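Local coordinates for protein gingipain R2 Pro-Domain (Porphyromonas gingivalis, PDB 4IEF) that probably acts as the propeptide of a secreted arginine-specific cysteine protease, keeping the gingipain zymogen latent and assisting its folding, at residues A[194-197]-A[198-201]. Sequence-based numbering, arbitrary orientation.
Sequences GFED and IYKS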
# COMPACT_ATOMS: atom_id res chain seq x y z
N GLY A 194 8.64 12.88 -8.38
CA GLY A 194 8.17 12.17 -7.20
C GLY A 194 8.12 10.66 -7.24
O GLY A 194 8.14 10.03 -6.18
N PHE A 195 8.05 10.06 -8.44
CA PHE A 195 7.97 8.60 -8.58
C PHE A 195 9.34 7.93 -8.82
O PHE A 195 9.39 6.71 -8.94
CB PHE A 195 7.01 8.23 -9.72
CG PHE A 195 5.62 7.86 -9.26
CD1 PHE A 195 5.12 6.58 -9.46
CD2 PHE A 195 4.80 8.80 -8.64
CE1 PHE A 195 3.83 6.24 -9.04
CE2 PHE A 195 3.50 8.46 -8.24
CZ PHE A 195 3.04 7.18 -8.43
N GLU A 196 10.44 8.71 -8.84
CA GLU A 196 11.80 8.20 -9.06
C GLU A 196 12.20 7.14 -8.04
O GLU A 196 12.71 6.10 -8.43
CB GLU A 196 12.84 9.34 -9.07
CG GLU A 196 12.81 10.23 -10.31
CD GLU A 196 13.04 9.53 -11.63
OE1 GLU A 196 14.21 9.49 -12.08
OE2 GLU A 196 12.06 9.03 -12.23
N ASP A 197 11.92 7.39 -6.74
CA ASP A 197 12.24 6.45 -5.67
C ASP A 197 11.32 5.21 -5.71
O ASP A 197 11.73 4.15 -5.23
CB ASP A 197 12.15 7.13 -4.30
CG ASP A 197 13.19 6.58 -3.34
OD1 ASP A 197 14.36 7.02 -3.42
OD2 ASP A 197 12.84 5.71 -2.52
N ILE A 198 10.11 5.35 -6.28
CA ILE A 198 9.16 4.24 -6.45
C ILE A 198 9.73 3.31 -7.53
O ILE A 198 9.77 2.09 -7.31
CB ILE A 198 7.72 4.76 -6.77
CG1 ILE A 198 7.08 5.42 -5.53
CG2 ILE A 198 6.82 3.65 -7.35
CD1 ILE A 198 5.99 6.40 -5.83
N TYR A 199 10.22 3.88 -8.65
CA TYR A 199 10.82 3.13 -9.76
C TYR A 199 12.05 2.34 -9.30
O TYR A 199 12.23 1.19 -9.72
CB TYR A 199 11.23 4.07 -10.91
CG TYR A 199 10.15 4.92 -11.53
CD1 TYR A 199 10.43 6.20 -12.01
CD2 TYR A 199 8.86 4.42 -11.72
CE1 TYR A 199 9.44 6.97 -12.61
CE2 TYR A 199 7.86 5.19 -12.31
CZ TYR A 199 8.16 6.47 -12.76
OH TYR A 199 7.20 7.23 -13.37
N LYS A 200 12.88 2.96 -8.43
CA LYS A 200 14.11 2.37 -7.89
C LYS A 200 13.81 1.15 -7.02
O LYS A 200 14.56 0.17 -7.07
CB LYS A 200 14.90 3.41 -7.08
CG LYS A 200 15.58 4.46 -7.94
CD LYS A 200 16.42 5.42 -7.10
CE LYS A 200 17.06 6.51 -7.93
NZ LYS A 200 18.19 6.02 -8.76
N SER A 201 12.71 1.20 -6.24
CA SER A 201 12.30 0.12 -5.34
C SER A 201 11.50 -0.98 -6.05
O SER A 201 11.60 -2.13 -5.65
CB SER A 201 11.49 0.67 -4.17
OG SER A 201 10.35 1.39 -4.61
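Phe195, the residue just before helix 196-202, meets Ile198 and Tyr199 of its first turn; this short alpha-helix lies near the C-terminal end of a pro-domain rich in antiparallel beta-strands. CD1 of Ile198 sits over the middle of the Phe195 ring, 3.6 Å from its centroid and 7° off the normal, a CH-pi contact. Chi1 of Ile198 sets CG1 beside the backbone N, and the near-trans chi2 then carries CD1 over that ring. Leu141 of strand 133-141 packs against both side chains, joining the helix to the sheet. CB of Phe195 approaches a face of the Tyr199 ring, 3.7 Å from Tyr199 CZ, while Phe195 O accepts Tyr199 N at 3.0 Å (N-H...O 160°), a regular i to i+4 bond. That same oxygen lies above the tyrosine ring, offset toward the rim.

Glu196 folds back at chi2 (-59°), bringing OE2 to the edge of the Tyr199 ring, 3.3 Å from Tyr199 CD1, with the carboxylate plane nearly perpendicular to the ring. Tyr206 OH hydrogen-bonds this OE2, and Asp143 N binds Tyr199 OH, so both polar ends are tied to neighbouring loops. Glu196 O takes Lys200 N at 3.1 Å, and Lys200 CG rests against the same carbonyl.

Asp197 OD2 forms a salt bridge outside this turn, with a basic side chain of another protein's chain, against which Phe195 and Ile198 also pack. Asp197 O accepts Ser201 N, whereas Ser201 OG lies 2.8 Å from Ile198 O and 3.1 Å from Asp197 O, two acceptors competing for one hydroxyl proton.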